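Local atomic coordinates of hypothetical protein S4005 (Shigella flexneri 2a, PDB entry 1Z67), a protein that is of unknown function but belongs to the YidB-like family and combines a new, all-helical fold with a homeodomain-like motif. Residues Leu51-Asn61 / Pro101-Glu112. Sequence-based numbering, arbitrary orientation. Where two conformers were deposited one is given.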
ATOM      1  N   LEU A  51      -9.582   6.053  -6.489  1.00 16.55           N
ATOM      2  CA  LEU A  51      -8.166   6.274  -6.782  1.00 16.21           C
ATOM      3  C   LEU A  51      -7.879   7.715  -7.277  1.00 16.20           C
ATOM      4  O   LEU A  51      -6.858   8.318  -6.918  1.00 15.65           O
ATOM      5  CB  LEU A  51      -7.663   5.247  -7.795  1.00 15.73           C
ATOM      6  CG  LEU A  51      -6.263   5.503  -8.368  1.00 15.08           C
ATOM      7  CD1 LEU A  51      -5.166   5.543  -7.297  1.00 16.25           C
ATOM      8  CD2 LEU A  51      -5.974   4.416  -9.410  1.00 16.48           C
ATOM      9  N   SER A  52      -8.754   8.264  -8.125  1.00 16.30           N
ATOM     10  CA  SER A  52      -8.521   9.622  -8.662  1.00 17.26           C
ATOM     11  C   SER A  52      -8.421  10.673  -7.547  1.00 16.73           C
ATOM     12  O   SER A  52      -7.704  11.664  -7.705  1.00 18.13           O
ATOM     13  CB  SER A  52      -9.594  10.011  -9.692  1.00 17.91           C
ATOM     14  OG  SER A  52     -10.820  10.293  -9.041  1.00 19.98           O
ATOM     15  N   THR A  53      -9.094  10.435  -6.419  1.00 16.94           N
ATOM     16  CA  THR A  53      -9.045  11.396  -5.317  1.00 17.42           C
ATOM     17  C   THR A  53      -7.678  11.324  -4.586  1.00 17.48           C
ATOM     18  O   THR A  53      -7.197  12.311  -4.040  1.00 19.02           O
ATOM     19  CB  THR A  53     -10.190  11.177  -4.283  1.00 16.49           C
ATOM     20  OG1 THR A  53      -9.959   9.987  -3.502  1.00 18.23           O
ATOM     21  CG2 THR A  53     -11.564  11.096  -4.975  1.00 17.79           C
ATOM     22  N   TRP A  54      -7.059  10.147  -4.583  1.00 17.05           N
ATOM     23  CA  TRP A  54      -5.707   9.984  -3.998  1.00 16.96           C
ATOM     24  C   TRP A  54      -4.647  10.599  -4.884  1.00 17.01           C
ATOM     25  O   TRP A  54      -3.705  11.248  -4.381  1.00 18.14           O
ATOM     26  CB  TRP A  54      -5.382   8.521  -3.836  1.00 16.52           C
ATOM     27  CG  TRP A  54      -6.418   7.708  -3.082  1.00 16.04           C
ATOM     28  CD1 TRP A  54      -7.453   8.184  -2.322  1.00 16.72           C
ATOM     29  CD2 TRP A  54      -6.498   6.280  -3.019  1.00 15.06           C
ATOM     30  NE1 TRP A  54      -8.183   7.152  -1.815  1.00 17.58           N
ATOM     31  CE2 TRP A  54      -7.627   5.964  -2.226  1.00 15.38           C
ATOM     32  CE3 TRP A  54      -5.731   5.234  -3.581  1.00 14.09           C
ATOM     33  CZ2 TRP A  54      -8.001   4.624  -1.957  1.00 16.49           C
ATOM     34  CZ3 TRP A  54      -6.083   3.919  -3.319  1.00 15.02           C
ATOM     35  CH2 TRP A  54      -7.226   3.620  -2.537  1.00 16.42           C
ATOM     36  N   LEU A  55      -4.817  10.452  -6.201  1.00 17.07           N
ATOM     37  CA  LEU A  55      -3.850  11.001  -7.163  1.00 18.04           C
ATOM     38  C   LEU A  55      -3.876  12.546  -7.217  1.00 19.23           C
ATOM     39  O   LEU A  55      -2.856  13.195  -7.474  1.00 19.73           O
ATOM     40  CB  LEU A  55      -4.135  10.421  -8.563  1.00 17.03           C
ATOM     41  CG  LEU A  55      -3.843   8.917  -8.660  1.00 16.15           C
ATOM     42  CD1 LEU A  55      -4.321   8.422 -10.030  1.00 17.06           C
ATOM     43  CD2 LEU A  55      -2.331   8.629  -8.486  1.00 16.34           C
ATOM     44  N   SER A  56      -5.052  13.107  -7.012  1.00 20.41           N
ATOM     45  CA  SER A  56      -5.239  14.566  -7.106  1.00 21.03           C
ATOM     46  C   SER A  56      -4.315  15.269  -6.103  1.00 22.73           C
ATOM     47  O   SER A  56      -4.113  14.768  -4.968  1.00 23.57           O
ATOM     48  CB  SER A  56      -6.686  14.893  -6.772  0.50 20.42           C
ATOM     49  OG  SER A  56      -6.866  16.293  -6.744  0.50 15.44           O
ATOM     50  N   ASN A  57      -3.737  16.409  -6.508  1.00 24.49           N
ATOM     51  CA  ASN A  57      -2.957  17.247  -5.579  1.00 26.46           C
ATOM     52  C   ASN A  57      -3.772  18.378  -4.963  1.00 27.66           C
ATOM     53  O   ASN A  57      -3.231  19.223  -4.243  1.00 27.67           O
ATOM     54  CB  ASN A  57      -1.619  17.744  -6.192  1.00 26.39           C
ATOM     55  CG  ASN A  57      -1.783  18.518  -7.513  1.00 27.20           C
ATOM     56  OD1 ASN A  57      -2.824  19.134  -7.793  1.00 27.79           O
ATOM     57  ND2 ASN A  57      -0.721  18.493  -8.333  1.00 26.41           N
ATOM     58  N   GLN A  58      -5.080  18.388  -5.238  1.00 29.29           N
ATOM     59  CA  GLN A  58      -5.986  19.376  -4.637  1.00 30.98           C
ATOM     60  C   GLN A  58      -7.001  18.737  -3.694  1.00 30.81           C
ATOM     61  O   GLN A  58      -7.403  19.364  -2.729  1.00 31.06           O
ATOM     62  CB  GLN A  58      -6.731  20.123  -5.755  0.60 31.32           C
ATOM     63  CG  GLN A  58      -7.307  21.495  -5.374  0.60 33.40           C
ATOM     64  CD  GLN A  58      -8.041  22.175  -6.531  0.60 35.33           C
ATOM     65  OE1 GLN A  58      -8.638  23.238  -6.362  0.60 35.78           O
ATOM     66  NE2 GLN A  58      -7.995  21.561  -7.711  0.60 36.65           N
ATOM     67  N   GLN A  59      -7.412  17.506  -3.985  1.00 29.95           N
ATOM     68  CA  GLN A  59      -8.507  16.831  -3.268  1.00 29.73           C
ATOM     69  C   GLN A  59      -8.014  16.033  -2.057  1.00 29.48           C
ATOM     70  O   GLN A  59      -6.873  15.572  -2.033  1.00 28.72           O
ATOM     71  CB  GLN A  59      -9.276  15.905  -4.210  0.50 30.17           C
ATOM     72  CG  GLN A  59     -10.002  16.630  -5.335  0.50 30.13           C
ATOM     73  CD  GLN A  59     -10.137  15.794  -6.596  0.50 30.52           C
ATOM     74  OE1 GLN A  59      -9.988  16.308  -7.704  0.50 31.23           O
ATOM     75  NE2 GLN A  59     -10.416  14.505  -6.435  0.50 30.24           N
ATOM     76  N   ARG A  60      -8.887  15.881  -1.063  1.00 28.79           N
ATOM     77  CA  ARG A  60      -8.647  14.985   0.064  1.00 28.25           C
ATOM     78  C   ARG A  60      -8.869  13.537  -0.372  1.00 27.34           C
ATOM     79  O   ARG A  60      -9.724  13.261  -1.221  1.00 26.76           O
ATOM     80  CB  ARG A  60      -9.566  15.331   1.252  1.00 29.03           C
ATOM     81  CG  ARG A  60      -9.056  16.468   2.138  1.00 31.34           C
ATOM     82  CD  ARG A  60      -9.949  16.691   3.377  1.00 35.83           C
ATOM     83  NE  ARG A  60      -9.555  15.807   4.477  1.00 38.72           N
ATOM     84  CZ  ARG A  60      -8.872  16.180   5.562  1.00 38.80           C
ATOM     85  NH1 ARG A  60      -8.528  17.457   5.743  1.00 39.55           N
ATOM     86  NH2 ARG A  60      -8.556  15.272   6.488  1.00 38.86           N
ATOM     87  N   ASN A  61      -8.094  12.624   0.200  1.00 25.69           N
ATOM     88  CA  ASN A  61      -8.239  11.199  -0.119  1.00 24.83           C
ATOM     89  C   ASN A  61      -9.594  10.669   0.301  1.00 24.87           C
ATOM     90  O   ASN A  61      -9.929  10.749   1.489  1.00 25.42           O
ATOM     91  CB  ASN A  61      -7.195  10.345   0.609  1.00 24.35           C
ATOM     92  CG  ASN A  61      -5.776  10.626   0.190  1.00 22.24           C
ATOM     93  OD1 ASN A  61      -5.505  11.201  -0.868  1.00 20.83           O
ATOM     94  ND2 ASN A  61      -4.842  10.219   1.042  1.00 24.93           N
ATOM     95  N   PRO A 101      -3.828   4.624   0.437  1.00 12.90           N
ATOM     96  CA  PRO A 101      -4.180   5.947  -0.068  1.00 12.08           C
ATOM     97  C   PRO A 101      -3.098   6.973   0.246  1.00 11.40           C
ATOM     98  O   PRO A 101      -2.808   7.832  -0.604  1.00 12.42           O
ATOM     99  CB  PRO A 101      -5.495   6.283   0.654  1.00 13.05           C
ATOM    100  CG  PRO A 101      -6.044   4.950   1.038  1.00 13.77           C
ATOM    101  CD  PRO A 101      -4.839   4.110   1.398  1.00 13.53           C
ATOM    102  N   LYS A 102      -2.476   6.868   1.418  1.00 11.83           N
ATOM    103  CA  LYS A 102      -1.407   7.818   1.797  1.00 12.30           C
ATOM    104  C   LYS A 102      -0.164   7.609   0.948  1.00 11.32           C
ATOM    105  O   LYS A 102       0.494   8.575   0.514  1.00 12.23           O
ATOM    106  CB  LYS A 102      -1.029   7.612   3.260  1.00 13.87           C
ATOM    107  CG  LYS A 102      -2.197   7.860   4.196  1.00 16.97           C
ATOM    108  CD  LYS A 102      -1.795   7.665   5.648  1.00 21.56           C
ATOM    109  CE  LYS A 102      -2.781   8.346   6.552  1.00 29.61           C
ATOM    110  NZ  LYS A 102      -3.831   7.400   6.929  1.00 34.27           N
ATOM    111  N   ILE A 103       0.115   6.351   0.633  1.00 11.20           N
ATOM    112  CA  ILE A 103       1.256   6.032  -0.225  1.00 11.08           C
ATOM    113  C   ILE A 103       1.057   6.575  -1.632  1.00 10.28           C
ATOM    114  O   ILE A 103       1.949   7.235  -2.212  1.00 11.62           O
ATOM    115  CB  ILE A 103       1.542   4.515  -0.226  1.00 11.72           C
ATOM    116  CG1 ILE A 103       2.121   4.094   1.147  1.00 11.28           C
ATOM    117  CG2 ILE A 103       2.538   4.154  -1.339  1.00 12.67           C
ATOM    118  CD1 ILE A 103       2.041   2.573   1.396  1.00 12.74           C
ATOM    119  N   ILE A 104      -0.125   6.327  -2.194  1.00 11.37           N
ATOM    120  CA  ILE A 104      -0.411   6.766  -3.570  1.00 11.81           C
ATOM    121  C   ILE A 104      -0.433   8.279  -3.627  1.00 12.36           C
ATOM    122  O   ILE A 104       0.163   8.850  -4.541  1.00 13.69           O
ATOM    123  CB  ILE A 104      -1.677   6.104  -4.105  1.00 13.22           C
ATOM    124  CG1 ILE A 104      -1.345   4.614  -4.272  1.00 13.55           C
ATOM    125  CG2 ILE A 104      -2.152   6.823  -5.417  1.00 11.67           C
ATOM    126  CD1 ILE A 104      -2.532   3.766  -4.599  1.00 15.52           C
ATOM    127  N   ASP A 105      -1.041   8.922  -2.630  1.00 12.35           N
ATOM    128  CA  ASP A 105      -1.057  10.391  -2.565  1.00 13.49           C
ATOM    129  C   ASP A 105       0.389  10.950  -2.524  1.00 12.76           C
ATOM    130  O   ASP A 105       0.767  11.838  -3.283  1.00 14.00           O
ATOM    131  CB  ASP A 105      -1.860  10.893  -1.375  0.50 12.85           C
ATOM    132  CG  ASP A 105      -1.633  12.387  -1.094  0.50 14.66           C
ATOM    133  OD1 ASP A 105      -2.004  13.228  -1.936  0.50 15.79           O
ATOM    134  OD2 ASP A 105      -1.081  12.719  -0.023  0.50 17.91           O
ATOM    135  N   ALA A 106       1.214  10.380  -1.656  1.00 12.54           N
ATOM    136  CA  ALA A 106       2.623  10.800  -1.508  1.00 11.97           C
ATOM    137  C   ALA A 106       3.439  10.621  -2.802  1.00 13.01           C
ATOM    138  O   ALA A 106       4.354  11.429  -3.102  1.00 14.17           O
ATOM    139  CB  ALA A 106       3.261  10.042  -0.361  1.00 12.75           C
ATOM    140  N   LEU A 107       3.100   9.587  -3.576  1.00 12.48           N
ATOM    141  CA  LEU A 107       3.776   9.301  -4.859  1.00 13.87           C
ATOM    142  C   LEU A 107       3.329  10.166  -6.035  1.00 14.72           C
ATOM    143  O   LEU A 107       3.885  10.045  -7.125  1.00 16.44           O
ATOM    144  CB  LEU A 107       3.652   7.814  -5.240  1.00 13.21           C
ATOM    145  CG  LEU A 107       4.408   6.817  -4.339  1.00 15.15           C
ATOM    146  CD1 LEU A 107       3.951   5.390  -4.678  1.00 16.99           C
ATOM    147  CD2 LEU A 107       5.932   6.973  -4.442  1.00 17.71           C
ATOM    148  N   SER A 108       2.348  11.021  -5.811  1.00 14.16           N
ATOM    149  CA  SER A 108       1.751  11.776  -6.931  1.00 13.29           C
ATOM    150  C   SER A 108       1.581  13.270  -6.645  1.00 14.94           C
ATOM    151  O   SER A 108       0.493  13.834  -6.847  1.00 15.56           O
ATOM    152  CB  SER A 108       0.399  11.140  -7.321  1.00 13.58           C
ATOM    153  OG  SER A 108      -0.482  11.048  -6.176  1.00 12.44           O
ATOM    154  N   PRO A 109       2.690  13.949  -6.255  1.00 15.54           N
ATOM    155  CA  PRO A 109       2.563  15.373  -5.984  1.00 17.08           C
ATOM    156  C   PRO A 109       2.201  16.155  -7.257  1.00 18.05           C
ATOM    157  O   PRO A 109       1.621  17.230  -7.164  1.00 19.38           O
ATOM    158  CB  PRO A 109       3.970  15.774  -5.493  1.00 17.14           C
ATOM    159  CG  PRO A 109       4.878  14.776  -6.150  1.00 16.41           C
ATOM    160  CD  PRO A 109       4.079  13.477  -6.067  1.00 15.63           C
ATOM    161  N   GLN A 110       2.552  15.618  -8.429  1.00 19.19           N
ATOM    162  CA  GLN A 110       2.201  16.273  -9.699  1.00 20.73           C
ATOM    163  C   GLN A 110       0.839  15.807 -10.251  1.00 20.58           C
ATOM    164  O   GLN A 110       0.446  16.212 -11.355  1.00 21.85           O
ATOM    165  CB  GLN A 110       3.355  16.142 -10.724  1.00 21.88           C
ATOM    166  CG  GLN A 110       3.593  14.723 -11.295  1.00 24.09           C
ATOM    167  CD  GLN A 110       4.438  13.789 -10.418  1.00 27.86           C
ATOM    168  OE1 GLN A 110       4.471  13.899  -9.180  1.00 28.60           O
ATOM    169  NE2 GLN A 110       5.107  12.837 -11.068  1.00 28.62           N
ATOM    170  N   GLY A 111       0.133  14.966  -9.484  1.00 19.91           N
ATOM    171  CA  GLY A 111      -1.197  14.465  -9.837  1.00 20.06           C
ATOM    172  C   GLY A 111      -1.238  13.109 -10.549  1.00 19.30           C
ATOM    173  O   GLY A 111      -2.311  12.650 -10.966  1.00 19.86           O
ATOM    174  N   GLU A 112      -0.071  12.502 -10.750  1.00 18.34           N
ATOM    175  CA  GLU A 112       0.031  11.136 -11.261  1.00 18.44           C
ATOM    176  C   GLU A 112       1.238  10.529 -10.574  1.00 18.64           C
ATOM    177  O   GLU A 112       2.103  11.245 -10.043  1.00 17.87           O
ATOM    178  CB  GLU A 112       0.156  11.063 -12.803  1.00 20.63           C
ATOM    179  CG  GLU A 112       1.350  11.823 -13.322  1.00 23.05           C
ATOM    180  CD  GLU A 112       1.652  11.606 -14.803  1.00 24.26           C
ATOM    181  OE1 GLU A 112       0.827  10.997 -15.529  1.00 21.96           O
ATOM    182  OE2 GLU A 112       2.757  12.045 -15.223  1.00 27.07           O
TER
HETATM  183  O   HOH W   1      -1.624  13.344  -4.800  1.00 21.20           O
HETATM  184  O   HOH W   2      -2.271  11.253   2.203  1.00 25.98           O
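The pyrrolidine ring of P101 leans its CB-CG edge on the indole face of W54: CB sits over the five-membered ring, 3.7 Å from its centroid, a CH-pi contact, while CG rests on CZ2. L51 CA packs on the opposite face, and I104 CD1 meets the ring edge 3.7 Å from CE3. The NE1 hydrogen bond to Q62 O, with packing on both faces, helps hold the indole's rotation. Next to it, I104 CG2, anti to the backbone N, packs against both L51 CD1 and L55 CD2, 3.6 Å from L55 CD2; L39 of helix 35-44 touches both L51 and I104.

Towards the helix ends the contact turns polar. W54 O and L55 O accept CA-H...O contacts from D105 and G111, the second with G111 CA 3.2 Å from L55 O. S108 OG donates to I104 O. S108 OG, S56 O and, in one of two D105 conformers, D105 OD1 gather round one water, which cannot donate to all three at once. Farther out, N57 ND2 gives P109 O, in the S108-G111 turn, a nearly straight hydrogen bond (2.9 Å, 166°). In one of its two conformers, S56 OG accepts from Q58 N (an ST turn) and Q59 N (an ST motif).

Helices 48-55 and 89-106 are thus joined by an apolar patch around one indole; with one conventional hydrogen bond directly between the segments, the fit probably rests mainly on the shape of that patch.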